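Local coordinates for uncharacterized protein (Ruminococcus gnavus, PDB 4QAN) that is of unknown function but has a cystatin-like fold, is a divergent member of the NTF2-like superfamily and binds metal ions, at residues F228-A231 with I232-D236; A97-E100 with Q101-L105. All coordinates share one frame; numbering follows the deposited sequence.

Contact 1 of 2, residues F228-A231 with I232-D236; sequences FIYA and IEKGD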
ATOM      1  N   PHE A 228       2.740  17.011  10.431  1.00 28.14           N
ATOM      2  CA  PHE A 228       2.881  15.601  10.064  1.00 26.93           C
ATOM      3  C   PHE A 228       2.802  14.699  11.303  1.00 25.39           C
ATOM      4  O   PHE A 228       1.994  13.774  11.359  1.00 26.03           O
ATOM      5  CB  PHE A 228       4.215  15.430   9.329  1.00 28.80           C
ATOM      6  CG  PHE A 228       4.626  13.996   9.071  1.00 30.07           C
ATOM      7  CD1 PHE A 228       4.005  13.244   8.086  1.00 30.43           C
ATOM      8  CD2 PHE A 228       5.691  13.432   9.758  1.00 29.44           C
ATOM      9  CE1 PHE A 228       4.417  11.949   7.819  1.00 30.77           C
ATOM     10  CE2 PHE A 228       6.105  12.136   9.488  1.00 31.82           C
ATOM     11  CZ  PHE A 228       5.454  11.393   8.519  1.00 29.14           C
ATOM     12  N   ILE A 229       3.599  15.009  12.322  1.00 25.31           N
ATOM     13  CA  ILE A 229       3.530  14.282  13.593  1.00 26.00           C
ATOM     14  C   ILE A 229       2.184  14.444  14.313  1.00 27.44           C
ATOM     15  O   ILE A 229       1.701  13.511  14.936  1.00 29.36           O
ATOM     16  CB  ILE A 229       4.727  14.653  14.504  1.00 27.69           C
ATOM     17  CG1 ILE A 229       6.044  14.209  13.831  1.00 28.08           C
ATOM     18  CG2 ILE A 229       4.582  14.063  15.901  1.00 29.17           C
ATOM     19  CD1 ILE A 229       6.136  12.736  13.471  1.00 26.30           C
ATOM     20  N   TYR A 230       1.557  15.604  14.206  1.00 27.01           N
ATOM     21  CA  TYR A 230       0.246  15.805  14.802  1.00 27.03           C
ATOM     22  C   TYR A 230      -0.788  14.899  14.129  1.00 28.29           C
ATOM     23  O   TYR A 230      -1.642  14.311  14.803  1.00 29.13           O
ATOM     24  CB  TYR A 230      -0.195  17.268  14.684  1.00 27.53           C
ATOM     25  CG  TYR A 230      -1.597  17.553  15.228  1.00 27.27           C
ATOM     26  CD1 TYR A 230      -1.855  17.508  16.594  1.00 28.41           C
ATOM     27  CD2 TYR A 230      -2.663  17.865  14.364  1.00 28.14           C
ATOM     28  CE1 TYR A 230      -3.126  17.765  17.096  1.00 29.75           C
ATOM     29  CE2 TYR A 230      -3.943  18.124  14.850  1.00 29.17           C
ATOM     30  CZ  TYR A 230      -4.171  18.080  16.213  1.00 31.17           C
ATOM     31  OH  TYR A 230      -5.421  18.342  16.710  1.00 31.53           O
ATOM     32  N   ALA A 231      -0.724  14.806  12.806  1.00 26.00           N
ATOM     33  CA  ALA A 231      -1.576  13.868  12.062  1.00 27.55           C
ATOM     34  C   ALA A 231      -1.445  12.411  12.559  1.00 27.36           C
ATOM     35  O   ALA A 231      -2.443  11.694  12.749  1.00 28.31           O
ATOM     36  CB  ALA A 231      -1.257  13.944  10.578  1.00 30.00           C
ATOM     37  N   ILE A 232      -0.208  11.987  12.773  1.00 26.92           N
ATOM     38  CA  ILE A 232       0.086  10.657  13.314  1.00 27.14           C
ATOM     39  C   ILE A 232      -0.531  10.477  14.707  1.00 28.90           C
ATOM     40  O   ILE A 232      -1.203   9.467  14.972  1.00 29.92           O
ATOM     41  CB  ILE A 232       1.614  10.398  13.303  1.00 26.11           C
ATOM     42  CG1 ILE A 232       2.057  10.175  11.840  1.00 26.98           C
ATOM     43  CG2 ILE A 232       1.978   9.189  14.161  1.00 27.96           C
ATOM     44  CD1 ILE A 232       3.551  10.136  11.586  1.00 27.05           C
ATOM     45  N   GLU A 233      -0.361  11.485  15.562  1.00 30.42           N
ATOM     46  CA  GLU A 233      -0.927  11.476  16.913  1.00 30.37           C
ATOM     47  C   GLU A 233      -2.441  11.322  16.902  1.00 32.63           C
ATOM     48  O   GLU A 233      -2.996  10.655  17.782  1.00 34.46           O
ATOM     49  CB  GLU A 233      -0.567  12.763  17.652  1.00 32.91           C
ATOM     50  CG  GLU A 233       0.925  12.964  17.909  1.00 31.29           C
ATOM     51  CD  GLU A 233       1.261  14.376  18.332  1.00 31.39           C
ATOM     52  OE1 GLU A 233       0.372  15.243  18.250  1.00 30.90           O
ATOM     53  OE2 GLU A 233       2.415  14.628  18.752  1.00 31.76           O
ATOM     54  N   LYS A 234      -3.102  11.941  15.916  1.00 30.82           N
ATOM     55  CA  LYS A 234      -4.565  11.967  15.832  1.00 31.11           C
ATOM     56  C   LYS A 234      -5.169  10.869  14.957  1.00 31.60           C
ATOM     57  O   LYS A 234      -6.395  10.768  14.840  1.00 30.71           O
ATOM     58  CB  LYS A 234      -5.042  13.321  15.291  1.00 34.86           C
ATOM     59  CG  LYS A 234      -4.510  14.531  16.054  1.00 35.43           C
ATOM     60  CD  LYS A 234      -5.006  14.612  17.481  1.00 35.87           C
ATOM     61  CE  LYS A 234      -6.476  14.992  17.513  1.00 39.19           C
ATOM     62  NZ  LYS A 234      -6.794  15.722  18.754  1.00 42.83           N
ATOM     63  N   GLY A 235      -4.319  10.061  14.339  1.00 31.64           N
ATOM     64  CA  GLY A 235      -4.772   9.006  13.458  1.00 35.45           C
ATOM     65  C   GLY A 235      -5.224   9.511  12.097  1.00 37.34           C
ATOM     66  O   GLY A 235      -6.026   8.854  11.434  1.00 36.14           O
ATOM     67  N   ASP A 236      -4.721  10.674  11.681  1.00 33.95           N
ATOM     68  CA  ASP A 236      -5.075  11.256  10.391  1.00 36.07           C
ATOM     69  C   ASP A 236      -3.987  10.873   9.356  1.00 31.96           C
ATOM     70  O   ASP A 236      -3.286  11.730   8.825  1.00 32.07           O
ATOM     71  CB  ASP A 236      -5.227  12.795  10.502  1.00 43.21           C
ATOM     72  CG  ASP A 236      -6.572  13.233  11.133  1.00 55.10           C
ATOM     73  OD1 ASP A 236      -7.497  12.404  11.228  1.00 56.25           O
ATOM     74  OD2 ASP A 236      -6.715  14.419  11.526  1.00 63.93           O
TER
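K234 lies across one face of the Y230 ring: its CG stands 3.7 Å from the ring centroid and 16° off the normal, a CH-pi contact. Bends at its second and third torsions turn the lysine chain back along the ring, bringing CE to 3.6 Å from Y230 OH. E233 approaches the same tyrosine otherwise, with carboxylate and ring planes 78° apart and OE1 3.6 Å from Y230 CD1. Its other oxygen, OE2, rests 3.6 Å from I229 CG2, so the carboxylate packs against both side chains. With an alanine here in place of the glutamate, I229 CG2 and Y230 CD1 would probably lose the group packed against them, leaving a gap between the two side chains. These pairs lie on the last turns of helix 221-234, which closes in a Schellman motif: G235 has positive phi, its N donates to I232 O, and D236 N donates to A231 O at 2.7 Å. On the buried side, I232 CD1 sits over a face of the F228 ring, offset toward its rim, 4.1 Å from the centroid. That same methyl meets I229 CD1 at 4.1 Å, while M270 of helix 254-275 touches both F228 and I232.

Contact 2 of 2, residues A97-E100 with Q101-L105; sequences AYIE and QFEEL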
ATOM      1  N   ALA A  97       0.672  -2.275  -4.889  1.00 30.84           N
ATOM      2  CA  ALA A  97       0.936  -3.668  -5.240  1.00 32.06           C
ATOM      3  C   ALA A  97       0.056  -4.095  -6.407  1.00 34.33           C
ATOM      4  O   ALA A  97       0.546  -4.753  -7.321  1.00 33.74           O
ATOM      5  CB  ALA A  97       0.732  -4.591  -4.039  1.00 29.96           C
ATOM      6  N   TYR A  98      -1.216  -3.684  -6.394  1.00 33.43           N
ATOM      7  CA  TYR A  98      -2.130  -3.979  -7.511  1.00 36.90           C
ATOM      8  C   TYR A  98      -1.747  -3.280  -8.832  1.00 37.28           C
ATOM      9  O   TYR A  98      -1.883  -3.863  -9.906  1.00 35.27           O
ATOM     10  CB  TYR A  98      -3.582  -3.652  -7.152  1.00 37.58           C
ATOM     11  CG  TYR A  98      -4.243  -4.688  -6.268  1.00 39.03           C
ATOM     12  CD1 TYR A  98      -4.342  -6.003  -6.678  1.00 39.33           C
ATOM     13  CD2 TYR A  98      -4.772  -4.348  -5.024  1.00 40.42           C
ATOM     14  CE1 TYR A  98      -4.945  -6.958  -5.886  1.00 41.08           C
ATOM     15  CE2 TYR A  98      -5.384  -5.298  -4.214  1.00 38.40           C
ATOM     16  CZ  TYR A  98      -5.464  -6.610  -4.649  1.00 40.45           C
ATOM     17  OH  TYR A  98      -6.063  -7.581  -3.869  1.00 37.46           O
ATOM     18  N   ILE A  99      -1.258  -2.046  -8.742  1.00 36.96           N
ATOM     19  CA  ILE A  99      -0.797  -1.325  -9.918  1.00 35.81           C
ATOM     20  C   ILE A  99       0.338  -2.105 -10.560  1.00 33.42           C
ATOM     21  O   ILE A  99       0.385  -2.255 -11.769  1.00 30.76           O
ATOM     22  CB  ILE A  99      -0.375   0.132  -9.595  1.00 34.11           C
ATOM     23  CG1 ILE A  99      -1.626   0.949  -9.228  1.00 35.57           C
ATOM     24  CG2 ILE A  99       0.301   0.778 -10.799  1.00 35.20           C
ATOM     25  CD1 ILE A  99      -1.377   2.281  -8.548  1.00 33.76           C
ATOM     26  N   GLU A 100       1.236  -2.620  -9.736  1.00 33.95           N
ATOM     27  CA  GLU A 100       2.367  -3.369 -10.240  1.00 36.44           C
ATOM     28  C   GLU A 100       1.992  -4.697 -10.860  1.00 37.75           C
ATOM     29  O   GLU A 100       2.583  -5.086 -11.856  1.00 38.27           O
ATOM     30  CB  GLU A 100       3.396  -3.545  -9.155  1.00 40.77           C
ATOM     31  CG  GLU A 100       4.085  -2.235  -8.909  1.00 40.49           C
ATOM     32  CD  GLU A 100       4.885  -2.234  -7.657  1.00 48.19           C
ATOM     33  OE1 GLU A 100       4.622  -3.103  -6.802  1.00 49.26           O
ATOM     34  OE2 GLU A 100       5.765  -1.351  -7.541  1.00 48.08           O
ATOM     35  N   GLN A 101       0.991  -5.375 -10.306  1.00 36.60           N
ATOM     36  CA  GLN A 101       0.452  -6.555 -10.967  1.00 36.53           C
ATOM     37  C   GLN A 101      -0.101  -6.155 -12.327  1.00 37.18           C
ATOM     38  O   GLN A 101       0.219  -6.782 -13.330  1.00 36.79           O
ATOM     39  CB  GLN A 101      -0.644  -7.212 -10.144  1.00 36.52           C
ATOM     40  CG  GLN A 101      -0.141  -7.796  -8.842  1.00 36.40           C
ATOM     41  CD  GLN A 101      -0.976  -8.949  -8.350  1.00 37.95           C
ATOM     42  OE1 GLN A 101      -2.196  -8.968  -8.515  1.00 37.93           O
ATOM     43  NE2 GLN A 101      -0.316  -9.934  -7.744  1.00 39.67           N
ATOM     44  N   PHE A 102      -0.912  -5.098 -12.349  1.00 38.97           N
ATOM     45  CA  PHE A 102      -1.516  -4.628 -13.580  0.75 41.09           C
ATOM     46  C   PHE A 102      -0.434  -4.314 -14.618  1.00 41.65           C
ATOM     47  O   PHE A 102      -0.500  -4.780 -15.745  1.00 40.71           O
ATOM     48  CB  PHE A 102      -2.368  -3.399 -13.296  0.75 40.49           C
ATOM     49  CG  PHE A 102      -3.100  -2.878 -14.494  0.75 40.92           C
ATOM     50  CD1 PHE A 102      -4.315  -3.424 -14.868  0.75 40.58           C
ATOM     51  CD2 PHE A 102      -2.576  -1.823 -15.239  0.75 40.84           C
ATOM     52  CE1 PHE A 102      -4.994  -2.930 -15.964  0.75 41.45           C
ATOM     53  CE2 PHE A 102      -3.247  -1.325 -16.335  0.75 40.49           C
ATOM     54  CZ  PHE A 102      -4.461  -1.877 -16.695  0.75 42.31           C
ATOM     55  N   GLU A 103       0.561  -3.530 -14.215  1.00 42.15           N
ATOM     56  CA  GLU A 103       1.631  -3.121 -15.141  1.00 44.01           C
ATOM     57  C   GLU A 103       2.426  -4.319 -15.656  1.00 45.82           C
ATOM     58  O   GLU A 103       2.692  -4.424 -16.860  1.00 45.10           O
ATOM     59  CB  GLU A 103       2.556  -2.094 -14.480  1.00 40.53           C
ATOM     60  CG  GLU A 103       1.894  -0.735 -14.262  1.00 40.69           C
ATOM     61  CD  GLU A 103       2.756   0.235 -13.455  1.00 42.82           C
ATOM     62  OE1 GLU A 103       3.725  -0.206 -12.820  1.00 43.45           O
ATOM     63  OE2 GLU A 103       2.463   1.447 -13.442  1.00 47.05           O
ATOM     64  N   GLU A 104       2.778  -5.229 -14.751  1.00 44.64           N
ATOM     65  CA  GLU A 104       3.514  -6.435 -15.124  1.00 47.67           C
ATOM     66  C   GLU A 104       2.776  -7.263 -16.196  1.00 50.43           C
ATOM     67  O   GLU A 104       3.361  -7.585 -17.240  1.00 52.65           O
ATOM     68  CB  GLU A 104       3.803  -7.286 -13.896  1.00 48.32           C
ATOM     69  CG  GLU A 104       4.635  -8.519 -14.188  1.00 54.97           C
ATOM     70  CD  GLU A 104       5.002  -9.304 -12.945  1.00 61.70           C
ATOM     71  OE1 GLU A 104       4.850  -8.776 -11.820  1.00 64.80           O
ATOM     72  OE2 GLU A 104       5.456 -10.455 -13.102  1.00 72.53           O
ATOM     73  N   LEU A 105       1.507  -7.596 -15.956  1.00 47.22           N
ATOM     74  CA  LEU A 105       0.724  -8.363 -16.943  1.00 50.02           C
ATOM     75  C   LEU A 105       0.569  -7.604 -18.251  1.00 50.48           C
ATOM     76  O   LEU A 105       0.539  -8.210 -19.318  1.00 58.99           O
ATOM     77  CB  LEU A 105      -0.676  -8.707 -16.424  1.00 53.47           C
ATOM     78  CG  LEU A 105      -0.877 -10.000 -15.635  1.00 58.68           C
ATOM     79  CD1 LEU A 105      -0.171  -9.951 -14.283  1.00 60.44           C
ATOM     80  CD2 LEU A 105      -2.365 -10.250 -15.446  1.00 59.19           C
TER
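I99 and E103, one helical turn apart, run side by side and point the same way, and E103 OE2 comes to 3.5 Å from I99 CG2. I99 carries CG2 anti to its nitrogen, which sets this methyl beside the carbonyl carbon, where the E103 carboxylate lies against it. E103 has CG on the opposite side from its carbonyl carbon (chi1 -70°) and is extended beyond it, so the chain rises past I99 O, with CG 3.3 Å from that oxygen, before OE1 reaches K258 in a salt bridge. Y98 and Q101 make the second pair, also side by side, their ring and amide planes 80° apart. The touch is loose, Q101 OE1 standing 4.1 Å from Y98 CD1, and the polar ends are held by other partners: OE1 accepts from L173 N, NE2 bonds to S172 OG, and Y98 OH bonds to H171 O. Beneath these side chains, E103 N bonds to I99 O at 2.8 Å and F102 N to Y98 O at 2.9 Å, the i to i+4 pattern of a regular alpha-helix, here the interior of helix 87-108.

In the fold
Contacts 1 and 2 lie on opposite sides of the chain's centre, their own centres 30 Å apart and their nearest atoms about 19 Å apart, so neither touches the other. Contact 2 comes first along the chain, within helix 87-108; contact 1 follows at the end of helix 221-234. Helix 254-275 gives them a common neighbour: P254, L257 and K258, at its start, meet I99 or E103, whereas Y263, L267 and M270, farther along, meet F228 or I232. The two contacts thus touch the same helix at different points along it. Both lie away from S360, which binds magnesium in a structure of this protein, although the ion is not bound to this chain.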